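Local coordinates for FAA hydrolase family protein (Pseudomonas aeruginosa, PDB 6J5Y) that probably hydrolyses fumarylpyruvate, as a member of the fumarylacetoacetate hydrolase superfamily, and binds pyruvate beside a manganese ion, at residues I83-A88 / G218-L223; Y108-D113 / G224-R229; I96-A101 / V180-S185; G30-A35 / D174-S179; T76-Y81 / T115-Q120. All coordinates share one frame; numbering follows the deposited sequence.

Contact 1 of 5, residues I83-A88 / G218-L223. With MN (manganese (II) ion), chain C.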
# COMPACT_ATOMS: atom_id res chain seq x y z
N ILE A 83 2.57 0.96 7.09
CA ILE A 83 1.08 0.96 6.99
C ILE A 83 0.66 2.02 5.97
O ILE A 83 1.31 3.09 5.92
CB ILE A 83 0.41 1.15 8.37
CG1 ILE A 83 -1.05 0.69 8.36
CG2 ILE A 83 0.53 2.57 8.87
CD1 ILE A 83 -1.23 -0.78 8.05
N GLU A 84 -0.36 1.74 5.15
CA GLU A 84 -0.76 2.67 4.06
C GLU A 84 -2.27 2.53 3.79
O GLU A 84 -2.78 1.38 3.83
CB GLU A 84 0.04 2.40 2.77
CG GLU A 84 1.54 2.28 2.97
CD GLU A 84 2.42 2.65 1.79
OE1 GLU A 84 1.88 3.02 0.70
OE2 GLU A 84 3.66 2.60 1.96
N LEU A 85 -2.93 3.67 3.54
CA LEU A 85 -4.26 3.70 2.88
C LEU A 85 -4.10 3.27 1.42
O LEU A 85 -3.26 3.85 0.69
CB LEU A 85 -4.87 5.10 2.98
CG LEU A 85 -6.18 5.31 2.22
CD1 LEU A 85 -7.33 4.58 2.88
CD2 LEU A 85 -6.49 6.79 2.09
N VAL A 86 -4.91 2.29 1.03
CA VAL A 86 -4.99 1.80 -0.36
C VAL A 86 -6.32 2.27 -0.91
O VAL A 86 -7.38 2.03 -0.27
CB VAL A 86 -4.83 0.27 -0.49
CG1 VAL A 86 -4.82 -0.14 -1.96
CG2 VAL A 86 -3.59 -0.25 0.21
N ALA A 87 -6.24 2.89 -2.08
CA ALA A 87 -7.38 3.27 -2.92
C ALA A 87 -7.46 2.29 -4.09
O ALA A 87 -6.42 2.10 -4.77
CB ALA A 87 -7.21 4.69 -3.39
N ALA A 88 -8.65 1.75 -4.36
CA ALA A 88 -8.91 0.84 -5.50
C ALA A 88 -9.64 1.62 -6.61
O ALA A 88 -10.67 2.29 -6.31
CB ALA A 88 -9.70 -0.35 -5.06
N GLY A 218 -2.24 -3.25 11.77
CA GLY A 218 -2.55 -1.94 11.19
C GLY A 218 -4.04 -1.69 11.26
O GLY A 218 -4.80 -2.65 11.32
N ALA A 219 -4.43 -0.43 11.28
CA ALA A 219 -5.84 -0.05 11.23
C ALA A 219 -5.96 1.32 10.58
O ALA A 219 -5.05 2.15 10.71
CB ALA A 219 -6.42 -0.13 12.61
N ILE A 220 -7.06 1.51 9.87
CA ILE A 220 -7.52 2.87 9.47
C ILE A 220 -8.99 3.01 9.86
O ILE A 220 -9.75 2.07 9.56
CB ILE A 220 -7.26 3.10 7.97
CG1 ILE A 220 -5.78 2.87 7.65
CG2 ILE A 220 -7.77 4.48 7.57
CD1 ILE A 220 -5.41 2.84 6.18
N ASP A 221 -9.34 4.16 10.43
CA ASP A 221 -10.74 4.49 10.82
C ASP A 221 -11.71 4.14 9.68
O ASP A 221 -11.50 4.61 8.53
CB ASP A 221 -10.93 5.97 11.17
CG ASP A 221 -10.20 6.39 12.43
OD1 ASP A 221 -9.90 5.52 13.25
OD2 ASP A 221 -9.96 7.59 12.58
N GLY A 222 -12.77 3.41 10.01
CA GLY A 222 -13.80 2.99 9.03
C GLY A 222 -13.36 1.81 8.19
O GLY A 222 -14.22 1.23 7.57
N LEU A 223 -12.07 1.41 8.21
CA LEU A 223 -11.50 0.41 7.26
C LEU A 223 -11.02 -0.84 8.00
O LEU A 223 -10.36 -1.68 7.39
CB LEU A 223 -10.37 1.06 6.46
CG LEU A 223 -10.77 2.28 5.63
CD1 LEU A 223 -9.62 2.69 4.73
CD2 LEU A 223 -12.00 2.00 4.79
MN MN C . 5.37 2.77 1.02
O HOH W 1 4.26 3.36 -0.74

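Contact 2 of 5, residues Y108-D113 / G224-R229. With MN (manganese (II) ion), chain C.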
# COMPACT_ATOMS: atom_id res chain seq x y z
N TYR A 108 -11.58 1.48 -0.64
CA TYR A 108 -10.39 1.73 0.22
C TYR A 108 -10.12 0.49 1.08
O TYR A 108 -11.05 -0.30 1.34
CB TYR A 108 -10.58 2.99 1.07
CG TYR A 108 -10.83 4.27 0.30
CD1 TYR A 108 -12.10 4.60 -0.13
CD2 TYR A 108 -9.80 5.17 0.04
CE1 TYR A 108 -12.36 5.77 -0.82
CE2 TYR A 108 -10.05 6.34 -0.66
CZ TYR A 108 -11.33 6.65 -1.09
OH TYR A 108 -11.60 7.79 -1.83
N ALA A 109 -8.85 0.24 1.40
CA ALA A 109 -8.44 -0.88 2.28
C ALA A 109 -7.18 -0.48 3.06
O ALA A 109 -6.53 0.50 2.69
CB ALA A 109 -8.25 -2.12 1.45
N VAL A 110 -6.89 -1.19 4.14
CA VAL A 110 -5.62 -1.08 4.90
C VAL A 110 -4.56 -1.92 4.17
O VAL A 110 -4.86 -3.08 3.88
CB VAL A 110 -5.79 -1.58 6.34
CG1 VAL A 110 -4.54 -1.31 7.16
CG2 VAL A 110 -7.04 -0.99 6.99
N GLY A 111 -3.37 -1.37 3.93
CA GLY A 111 -2.28 -2.11 3.28
C GLY A 111 -0.96 -1.97 4.01
O GLY A 111 -0.80 -1.01 4.76
N LEU A 112 -0.05 -2.90 3.73
CA LEU A 112 1.35 -2.87 4.18
C LEU A 112 2.26 -2.90 2.95
O LEU A 112 2.18 -3.84 2.14
CB LEU A 112 1.62 -4.07 5.08
CG LEU A 112 1.21 -3.93 6.54
CD1 LEU A 112 1.17 -5.30 7.20
CD2 LEU A 112 2.18 -3.00 7.28
N ASP A 113 3.11 -1.89 2.84
CA ASP A 113 4.15 -1.84 1.80
C ASP A 113 5.40 -2.47 2.42
O ASP A 113 6.31 -1.72 2.87
CB ASP A 113 4.30 -0.41 1.27
CG ASP A 113 5.45 -0.27 0.30
OD1 ASP A 113 5.94 -1.32 -0.18
OD2 ASP A 113 5.87 0.89 0.05
N GLY A 224 -11.37 -0.99 9.27
CA GLY A 224 -10.97 -2.14 10.09
C GLY A 224 -9.46 -2.27 10.18
O GLY A 224 -8.76 -1.26 10.13
N GLU A 225 -8.99 -3.51 10.25
CA GLU A 225 -7.64 -3.86 10.76
C GLU A 225 -6.96 -4.84 9.80
O GLU A 225 -7.66 -5.51 9.01
CB GLU A 225 -7.80 -4.47 12.15
CG GLU A 225 -8.52 -5.81 12.11
CD GLU A 225 -10.04 -5.74 12.09
OE1 GLU A 225 -10.62 -5.65 13.19
OE2 GLU A 225 -10.66 -5.76 10.97
N LEU A 226 -5.65 -4.95 9.92
CA LEU A 226 -4.81 -5.86 9.11
C LEU A 226 -3.81 -6.53 10.04
O LEU A 226 -2.92 -5.82 10.52
CB LEU A 226 -4.10 -5.04 8.02
CG LEU A 226 -3.13 -5.81 7.13
CD1 LEU A 226 -3.84 -6.92 6.41
CD2 LEU A 226 -2.47 -4.87 6.14
N SER A 227 -3.98 -7.83 10.33
CA SER A 227 -3.10 -8.62 11.23
C SER A 227 -2.11 -9.49 10.42
O SER A 227 -2.54 -10.37 9.65
CB SER A 227 -3.92 -9.45 12.18
OG SER A 227 -3.11 -10.24 13.02
N VAL A 228 -0.81 -9.30 10.66
CA VAL A 228 0.26 -10.06 9.95
C VAL A 228 1.28 -10.49 11.00
O VAL A 228 1.69 -9.62 11.78
CB VAL A 228 0.93 -9.21 8.86
CG1 VAL A 228 2.07 -9.98 8.19
CG2 VAL A 228 -0.07 -8.71 7.82
N ARG A 229 1.66 -11.75 11.01
CA ARG A 229 2.79 -12.27 11.82
C ARG A 229 3.89 -12.71 10.86
O ARG A 229 3.60 -13.44 9.89
CB ARG A 229 2.37 -13.43 12.72
CG ARG A 229 3.50 -14.01 13.57
CD ARG A 229 3.06 -15.06 14.59
NE ARG A 229 1.75 -15.58 14.24
CZ ARG A 229 1.10 -16.57 14.85
NH1 ARG A 229 -0.11 -16.91 14.42
NH2 ARG A 229 1.63 -17.22 15.87
MN MN C . 5.37 2.77 1.02
O HOH W 1 4.26 3.36 -0.74

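Contact 3 of 5, residues I96-A101 / V180-S185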
# COMPACT_ATOMS: atom_id res chain seq x y z
N ILE A 96 -6.73 12.90 -15.39
CA ILE A 96 -8.02 13.05 -14.67
C ILE A 96 -7.96 14.34 -13.87
O ILE A 96 -7.11 14.51 -12.98
CB ILE A 96 -8.31 11.82 -13.78
CG1 ILE A 96 -8.34 10.52 -14.60
CG2 ILE A 96 -9.59 12.03 -13.01
CD1 ILE A 96 -8.23 9.26 -13.75
N PRO A 97 -8.90 15.27 -14.13
CA PRO A 97 -9.02 16.49 -13.32
C PRO A 97 -9.16 16.22 -11.81
O PRO A 97 -9.82 15.28 -11.42
CB PRO A 97 -10.28 17.14 -13.91
CG PRO A 97 -10.28 16.67 -15.37
CD PRO A 97 -9.86 15.22 -15.25
N LEU A 98 -8.54 17.05 -10.98
CA LEU A 98 -8.56 16.94 -9.50
C LEU A 98 -10.00 16.85 -9.00
O LEU A 98 -10.27 16.05 -8.10
CB LEU A 98 -7.85 18.13 -8.85
CG LEU A 98 -6.38 18.30 -9.20
CD1 LEU A 98 -5.83 19.58 -8.59
CD2 LEU A 98 -5.56 17.10 -8.72
N GLU A 99 -10.91 17.62 -9.60
CA GLU A 99 -12.33 17.73 -9.14
C GLU A 99 -13.10 16.42 -9.31
O GLU A 99 -14.08 16.23 -8.59
CB GLU A 99 -13.01 18.87 -9.89
CG GLU A 99 -12.43 20.24 -9.56
CD GLU A 99 -11.24 20.64 -10.39
OE1 GLU A 99 -10.95 19.90 -11.33
OE2 GLU A 99 -10.59 21.69 -10.10
N GLN A 100 -12.73 15.53 -10.22
CA GLN A 100 -13.48 14.25 -10.41
C GLN A 100 -12.61 13.04 -10.02
O GLN A 100 -13.10 11.90 -10.19
CB GLN A 100 -13.98 14.10 -11.85
CG GLN A 100 -12.88 14.09 -12.90
CD GLN A 100 -13.31 13.48 -14.21
OE1 GLN A 100 -13.71 14.17 -15.15
NE2 GLN A 100 -13.21 12.16 -14.28
N ALA A 101 -11.39 13.25 -9.53
CA ALA A 101 -10.36 12.19 -9.36
C ALA A 101 -10.86 11.12 -8.38
O ALA A 101 -10.78 9.93 -8.69
CB ALA A 101 -9.08 12.81 -8.88
N VAL A 180 -5.51 11.57 -1.90
CA VAL A 180 -5.99 10.52 -2.83
C VAL A 180 -6.26 11.17 -4.19
O VAL A 180 -5.82 10.60 -5.22
CB VAL A 180 -7.23 9.79 -2.27
CG1 VAL A 180 -7.86 8.92 -3.35
CG2 VAL A 180 -6.87 8.96 -1.05
N ALA A 181 -6.98 12.29 -4.21
CA ALA A 181 -7.43 12.98 -5.44
C ALA A 181 -6.23 13.43 -6.26
O ALA A 181 -6.23 13.23 -7.46
CB ALA A 181 -8.30 14.17 -5.07
N GLU A 182 -5.26 14.08 -5.63
CA GLU A 182 -3.99 14.48 -6.26
C GLU A 182 -3.22 13.27 -6.80
O GLU A 182 -2.67 13.37 -7.92
CB GLU A 182 -3.16 15.22 -5.22
CG GLU A 182 -3.59 16.66 -5.02
CD GLU A 182 -3.05 17.24 -3.73
OE1 GLU A 182 -3.24 16.61 -2.69
OE2 GLU A 182 -2.44 18.31 -3.78
N THR A 183 -3.10 12.19 -6.02
CA THR A 183 -2.28 11.00 -6.42
C THR A 183 -2.93 10.37 -7.65
O THR A 183 -2.21 9.96 -8.57
CB THR A 183 -2.06 10.00 -5.26
OG1 THR A 183 -3.29 9.41 -4.87
CG2 THR A 183 -1.42 10.62 -4.04
N VAL A 184 -4.26 10.26 -7.68
CA VAL A 184 -4.98 9.69 -8.85
C VAL A 184 -4.77 10.59 -10.08
O VAL A 184 -4.42 10.06 -11.12
CB VAL A 184 -6.46 9.48 -8.52
CG1 VAL A 184 -7.32 9.24 -9.75
CG2 VAL A 184 -6.62 8.37 -7.49
N SER A 185 -4.99 11.91 -9.96
CA SER A 185 -4.73 12.88 -11.05
C SER A 185 -3.29 12.72 -11.53
O SER A 185 -3.10 12.56 -12.73
CB SER A 185 -4.98 14.32 -10.65
OG SER A 185 -6.36 14.56 -10.60

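Contact 4 of 5, residues G30-A35 / D174-S179. With PYR (pyruvic acid), chain B.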
# COMPACT_ATOMS: atom_id res chain seq x y z
N GLY A 30 5.74 7.09 -2.84
CA GLY A 30 6.86 7.20 -1.89
C GLY A 30 6.98 8.61 -1.34
O GLY A 30 6.73 9.60 -2.10
N ARG A 31 7.30 8.70 -0.05
CA ARG A 31 7.54 9.97 0.70
C ARG A 31 6.30 10.86 0.61
O ARG A 31 6.43 12.03 0.17
CB ARG A 31 8.80 10.68 0.17
CG ARG A 31 10.09 9.97 0.54
CD ARG A 31 11.35 10.62 -0.03
NE ARG A 31 12.35 9.59 -0.24
CZ ARG A 31 13.30 9.63 -1.16
NH1 ARG A 31 13.41 10.66 -1.98
NH2 ARG A 31 14.15 8.62 -1.27
N ASN A 32 5.12 10.34 0.98
CA ASN A 32 3.86 11.10 0.86
C ASN A 32 3.37 11.61 2.22
O ASN A 32 2.24 12.08 2.27
CB ASN A 32 2.74 10.29 0.20
CG ASN A 32 1.78 11.17 -0.56
OD1 ASN A 32 2.06 12.34 -0.82
ND2 ASN A 32 0.66 10.59 -0.98
N TYR A 33 4.19 11.53 3.27
CA TYR A 33 3.90 12.13 4.59
C TYR A 33 5.16 12.91 4.96
O TYR A 33 6.23 12.28 4.96
CB TYR A 33 3.56 11.07 5.63
CG TYR A 33 2.21 10.39 5.49
CD1 TYR A 33 2.04 9.34 4.60
CD2 TYR A 33 1.13 10.75 6.27
CE1 TYR A 33 0.83 8.67 4.49
CE2 TYR A 33 -0.09 10.09 6.17
CZ TYR A 33 -0.24 9.05 5.27
OH TYR A 33 -1.44 8.40 5.12
N ALA A 34 5.03 14.20 5.25
CA ALA A 34 6.18 15.10 5.50
C ALA A 34 7.05 14.51 6.61
O ALA A 34 8.27 14.43 6.43
CB ALA A 34 5.69 16.50 5.83
N ALA A 35 6.43 14.05 7.71
CA ALA A 35 7.14 13.52 8.90
C ALA A 35 7.97 12.30 8.48
O ALA A 35 9.13 12.21 8.91
CB ALA A 35 6.17 13.21 10.01
N ASP A 174 -5.10 12.70 6.41
CA ASP A 174 -5.21 14.13 6.02
C ASP A 174 -3.80 14.75 6.00
O ASP A 174 -3.71 15.87 5.53
CB ASP A 174 -6.24 14.87 6.86
CG ASP A 174 -5.75 15.30 8.23
OD1 ASP A 174 -4.55 15.10 8.50
OD2 ASP A 174 -6.58 15.82 9.03
N GLN A 175 -2.77 14.01 6.42
CA GLN A 175 -1.34 14.40 6.38
C GLN A 175 -0.69 14.02 5.04
O GLN A 175 0.52 14.28 4.88
CB GLN A 175 -0.59 13.70 7.53
CG GLN A 175 -1.00 14.14 8.92
CD GLN A 175 -0.72 15.60 9.18
OE1 GLN A 175 -1.62 16.39 9.44
NE2 GLN A 175 0.55 15.97 9.10
N LEU A 176 -1.42 13.40 4.10
CA LEU A 176 -0.88 13.02 2.77
C LEU A 176 -0.45 14.31 2.07
O LEU A 176 -1.26 15.26 2.09
CB LEU A 176 -1.95 12.30 1.93
CG LEU A 176 -2.31 10.87 2.34
CD1 LEU A 176 -3.49 10.36 1.51
CD2 LEU A 176 -1.13 9.93 2.18
N ILE A 177 0.75 14.34 1.48
CA ILE A 177 1.25 15.53 0.74
C ILE A 177 0.42 15.65 -0.54
O ILE A 177 -0.17 16.71 -0.77
CB ILE A 177 2.76 15.48 0.46
CG1 ILE A 177 3.59 15.43 1.76
CG2 ILE A 177 3.17 16.65 -0.42
CD1 ILE A 177 5.06 15.04 1.57
N TRP A 178 0.37 14.59 -1.33
CA TRP A 178 -0.64 14.41 -2.41
C TRP A 178 -1.79 13.57 -1.85
O TRP A 178 -1.61 12.38 -1.65
CB TRP A 178 -0.03 13.80 -3.67
CG TRP A 178 0.94 14.70 -4.38
CD1 TRP A 178 1.08 16.05 -4.26
CD2 TRP A 178 1.89 14.28 -5.36
NE1 TRP A 178 2.05 16.51 -5.11
CE2 TRP A 178 2.59 15.44 -5.78
CE3 TRP A 178 2.22 13.04 -5.92
CZ2 TRP A 178 3.59 15.39 -6.75
CZ3 TRP A 178 3.21 13.00 -6.88
CH2 TRP A 178 3.89 14.16 -7.26
N SER A 179 -2.94 14.20 -1.61
CA SER A 179 -4.21 13.54 -1.23
C SER A 179 -4.53 12.41 -2.21
O SER A 179 -3.92 12.36 -3.30
CB SER A 179 -5.32 14.57 -1.22
OG SER A 179 -5.57 15.05 -2.55
C PYR B . 6.85 5.32 1.29
O PYR B . 5.74 4.81 1.56
OXT PYR B . 7.16 6.47 1.66
CA PYR B . 7.65 4.61 0.53
O3 PYR B . 7.23 3.52 0.11
CB PYR B . 9.03 5.01 0.11
O HOH W 2 2.56 15.41 5.54

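Contact 5 of 5, residues T76-Y81 / T115-Q120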
# COMPACT_ATOMS: atom_id res chain seq x y z
N THR A 76 17.67 -10.26 2.68
CA THR A 76 17.54 -9.05 3.53
C THR A 76 17.93 -9.34 4.98
O THR A 76 17.62 -10.43 5.49
CB THR A 76 16.14 -8.44 3.46
OG1 THR A 76 16.20 -7.16 4.09
CG2 THR A 76 15.08 -9.27 4.14
N GLY A 77 18.56 -8.35 5.62
CA GLY A 77 18.66 -8.29 7.08
C GLY A 77 17.75 -7.22 7.66
O GLY A 77 17.72 -7.13 8.86
N ASN A 78 17.02 -6.44 6.85
CA ASN A 78 16.36 -5.19 7.31
C ASN A 78 15.00 -5.09 6.65
O ASN A 78 14.90 -4.38 5.62
CB ASN A 78 17.21 -3.96 6.99
CG ASN A 78 16.77 -2.70 7.70
OD1 ASN A 78 15.85 -2.72 8.51
ND2 ASN A 78 17.44 -1.60 7.41
N TYR A 79 14.02 -5.79 7.21
CA TYR A 79 12.69 -6.03 6.61
C TYR A 79 11.71 -5.09 7.32
O TYR A 79 11.40 -5.36 8.51
CB TYR A 79 12.37 -7.52 6.69
CG TYR A 79 10.99 -7.96 6.24
CD1 TYR A 79 10.50 -7.64 4.99
CD2 TYR A 79 10.22 -8.79 7.05
CE1 TYR A 79 9.24 -8.06 4.58
CE2 TYR A 79 8.98 -9.25 6.64
CZ TYR A 79 8.50 -8.90 5.39
OH TYR A 79 7.26 -9.31 4.99
N HIS A 80 11.22 -4.08 6.60
CA HIS A 80 10.38 -2.97 7.15
C HIS A 80 8.90 -3.15 6.85
O HIS A 80 8.51 -3.50 5.71
CB HIS A 80 10.85 -1.61 6.65
CG HIS A 80 12.05 -1.11 7.39
ND1 HIS A 80 12.20 0.23 7.71
CD2 HIS A 80 13.11 -1.75 7.91
CE1 HIS A 80 13.35 0.40 8.36
NE2 HIS A 80 13.91 -0.80 8.52
N TYR A 81 8.09 -2.89 7.88
CA TYR A 81 6.64 -2.64 7.76
C TYR A 81 6.46 -1.19 7.31
O TYR A 81 7.36 -0.37 7.60
CB TYR A 81 5.92 -2.87 9.09
CG TYR A 81 6.44 -2.00 10.20
CD1 TYR A 81 6.03 -0.69 10.34
CD2 TYR A 81 7.39 -2.48 11.08
CE1 TYR A 81 6.55 0.13 11.33
CE2 TYR A 81 7.88 -1.69 12.11
CZ TYR A 81 7.46 -0.38 12.24
OH TYR A 81 7.96 0.42 13.23
N THR A 115 8.97 -4.12 2.86
CA THR A 115 10.14 -3.49 2.18
C THR A 115 11.42 -4.21 2.61
O THR A 115 11.59 -4.36 3.80
CB THR A 115 10.21 -1.99 2.52
OG1 THR A 115 9.02 -1.37 2.03
CG2 THR A 115 11.41 -1.31 1.92
N ARG A 116 12.27 -4.67 1.67
CA ARG A 116 13.65 -5.10 2.00
C ARG A 116 14.45 -3.81 2.05
O ARG A 116 14.93 -3.41 1.00
CB ARG A 116 14.16 -6.14 1.02
CG ARG A 116 13.29 -7.39 1.01
CD ARG A 116 13.86 -8.57 0.27
NE ARG A 116 13.79 -8.43 -1.18
CZ ARG A 116 13.90 -9.44 -2.02
NH1 ARG A 116 13.82 -9.22 -3.32
NH2 ARG A 116 14.07 -10.68 -1.57
N ARG A 117 14.46 -3.12 3.19
CA ARG A 117 14.99 -1.72 3.32
C ARG A 117 16.48 -1.64 2.92
O ARG A 117 16.86 -0.65 2.24
CB ARG A 117 14.74 -1.19 4.73
CG ARG A 117 15.20 0.25 4.96
CD ARG A 117 14.32 1.28 4.28
NE ARG A 117 13.01 1.25 4.89
CZ ARG A 117 11.87 1.69 4.35
NH1 ARG A 117 11.83 2.19 3.12
NH2 ARG A 117 10.75 1.60 5.04
N ASP A 118 17.30 -2.60 3.34
CA ASP A 118 18.75 -2.69 2.98
C ASP A 118 18.90 -2.65 1.45
O ASP A 118 19.65 -1.75 0.94
CB ASP A 118 19.48 -3.88 3.62
CG ASP A 118 18.77 -5.24 3.55
OD1 ASP A 118 17.74 -5.35 2.86
OD2 ASP A 118 19.25 -6.18 4.22
N LEU A 119 18.16 -3.50 0.74
CA LEU A 119 18.16 -3.54 -0.76
C LEU A 119 17.65 -2.21 -1.33
O LEU A 119 18.31 -1.67 -2.25
CB LEU A 119 17.33 -4.72 -1.26
CG LEU A 119 17.82 -6.12 -0.87
CD1 LEU A 119 17.04 -7.19 -1.62
CD2 LEU A 119 19.33 -6.27 -1.10
N GLN A 120 16.51 -1.72 -0.85
CA GLN A 120 15.92 -0.46 -1.38
C GLN A 120 16.94 0.68 -1.23
O GLN A 120 17.11 1.49 -2.18
CB GLN A 120 14.60 -0.16 -0.65
CG GLN A 120 13.98 1.17 -1.06
CD GLN A 120 14.31 2.27 -0.09
OE1 GLN A 120 14.26 2.08 1.13
NE2 GLN A 120 14.68 3.44 -0.60

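Contact 1 of 5, residues I83-A88 / G218-L223
I83 holds CG1 anti to its backbone N (chi1 -161°), and the branch that grows from it ends with CD1 3.6 Å from G218 CA, where no side chain stands in the way. From the other strand I220 answers with an extended branch: CD1 is anti to CA (chi2 171°) and reaches across the gap to the backbone of L85. There the I220 methyl CD1 lies 3.6 Å from L85 CA, closer than its 4.0 Å approach to L85 CB, and the two side chains cross at about a right angle. L85 turns its own CD1 on to L223, and the L85 CD1 to L223 CD1 separation of 3.5 Å is tighter than usual methyl contact. This is sheet-on-sheet packing in a beta sandwich: strand 79-89 belongs to the large mixed sheet and strand 215-220 to the five-stranded one. The short strand segments run in roughly the same direction, inclined at 39° with their axes 7.7 Å apart, and at this spacing side chains of one strand reach to the backbone of the other. L223 is delivered by a type II turn from I220, closed by L223 N to I220 O at 2.8 Å, with G222 taking the positive phi. I159 of strand 158-163 also packs on I83 and I220. The strand's other face serves the metal. E84 points away from G218-L223, and its OE2 binds manganese at 2.0 Å, alongside E82 and D113, while its OE1 accepts from G202 N and, at 2.8 Å, from a water that is itself a manganese ligand.

Contact 2 of 5, residues Y108-D113 / G224-R229
Next to L112, whose side chain packs on L226 and V228, D113 OD2 is gripped from two quarters: it binds manganese at 2.2 Å and takes a hydrogen bond from K134 NZ. Its companion oxygen OD1 forms a salt bridge with K54. The carboxylate reaches the metal because CG stands anti to the backbone N (chi1 174°), and the two lysines would be expected to fix its rotation. Behind this site lies the core of a beta sandwich, in which strand 105-116 of the large sheet packs face to face on strand 225-231 of the five-stranded sheet. The local axes run 7.0 Å apart with a signed crossing of -27°, close to the value expected for aligned sheets. L226 makes contacts with both V110 and L112. Its CD2 rests 3.7 Å from V110 O and 3.8 Å from L112 CG, so it bears on both the backbone and a side chain of the facing strand. V110 and L226 slide past each other in opposite directions, with V110 CG1 3.9 Å from L226 CB. L112 approaches V228 differently, tip to tip, and its CD1 meets V228 CG2 at 3.7 Å. I83, on the neighbouring strand, packs against both V110 and L112, while P141 covers L112 and V228 together. At the start of strand 225-231 the second methyl of V110, CG2, lies 3.6 Å from G224 O.

Contact 3 of 5, residues I96-A101 / V180-S185
The first turns of helix 180-190 pack against a short, weakly bonded helical turn at about 98-101, the connection between strands 79-89 and 105-116, with A101 and S185 at the centre of the meeting. Small side chains allow the close approach. A101 CB comes within 3.2 Å of A181 O, over the helix backbone itself, and lies 4.1 Å from A181 CB. On the buried flank V184 CG1 lies 3.7 Å from A101 O, with A101 CB and I96 CD1 a little farther; the I96 and V184 side chains meet obliquely. V105 of strand 105-116 also touches V184. On the more exposed flank L98 lays its CD2 over the helix, 3.9 Å from E182 CA and a tight 3.4 Å from S185 CB. The polar link between the segments is the hydroxyl of S185. With OG anti to the carbonyl carbon (chi1 -75°), it donates to I96 O, although the modelled length of 2.5 Å is very short and doubtful in detail. S188 adds a second tie one turn on, its OG hydrogen-bonded to both I96 N and S185 O. Within the helix start, E182 OE1 bonds to the N of the N-cap residue S179, one half of a capping box. T183 likewise turns its hydroxyl on to the backbone, where T183 OG1 donates to V180 O at 2.8 Å, an oxygen that also accepts from V184 N.

Contact 4 of 5, residues G30-A35 / D174-S179
N32 and W178 form the tight end of this contact, for the asparagine amide pairs with the tryptophan backbone through two bonds. W178 N gives a nearly straight bond to N32 OD1 (2.9 Å, 170°), and N32 ND2 returns one to W178 O at 3.0 Å. The same ND2 also donates to T201 O, so the buried amide is held at both ends. N32 O is used as well: I177 N reaches it at 2.8 Å from above the carbonyl plane. I177 CD1 lies 3.6 Å from R31 O and extends toward A34 N. The Y33 ring, its CG anti to the carbonyl carbon (chi1 -71°), meets L176 CD2 3.3 Å from Y33 CE1. The partners are two loops, one joining strand 26-30 to helix 34-39, with Y33 at the N-cap position, the other leading into helix 180-190. The first also lines the active site: R31 N donates to pyruvate OXT at 2.8 Å, and N32, held by W178, directly follows it. Toward solvent the fit relaxes. Q175 is exposed and touches Y33 through its CB, 3.6 Å from Y33 CD2, while a water accepts from A34 N at 2.8 Å; its link to Q175 O is modelled too short and is doubtful.

Contact 5 of 5, residues T76-Y81 / T115-Q120
H80 and T115 form a hydrogen-bonded pair of the antiparallel ladder between strands 79-89 and 105-116, at the point where the latter gives way to helix 117-126. The backbone bonds come first. H80 N donates to T115 O at 2.8 Å, and T115 N returns a bond to H80 O at 3.0 Å. Y79 and R116 make the adjacent non-hydrogen-bonded pair. Beyond it R117 N reaches N78 O at 2.8 Å, nearly along the C=O axis, carrying the pairing into the helix. A second group of bonds centres on the D118 carboxylate, whose CG occupies the crowded position between backbone N and carbonyl carbon (chi1 46°). Both oxygens are met on their syn sides from the facing loop: T76 OG1 donates to D118 OD1 at 2.7 Å, and G77 N to D118 OD2, also at 2.7 Å. D118 OD1 accepts L119 N too, on its anti side, from the face opposite to that used by T76 OG1. T76 OG1 in turn accepts from N78 N, an ST turn that shapes this loop. The third kind of contact is aromatic. R117 CB sits over one face of the H80 ring, a CH-pi contact 3.8 Å from the centroid and 16° off the normal. The guanidinium then doubles back, turned 83° from that ring, with H80 ND1 near its plane at the edge. Its charged and polar bonds come last: a salt bridge with E82, a manganese ligand, makes R117 a second-shell residue, and R117 NH1 donates to Q120 OE1 at 3.1 Å.

From the N terminus the chain opens contact 4 at 30-35, contact 5 at 76-81, contact 1 at 83-88, contact 3 at 96-101 and contact 2 at 108-113. Contact 5 closes first, at 115-120, pairing neighbouring strands of the large sheet. Contacts 4 and 3 close in succession at 174-179 and 180-185, fastening the pyruvate-binding loop to the approach of helix 180-190, and the turn at 96-101 to the helix itself. Contacts 1 and 2 close last, at 218-223 and 224-229, clasping the two sheets. Contact 5 nests inside contact 4 and contact 3 inside contact 1; every other pair crosses. Contacts 1 and 2 share the manganese, and the E84 N to G111 O link joins their strands.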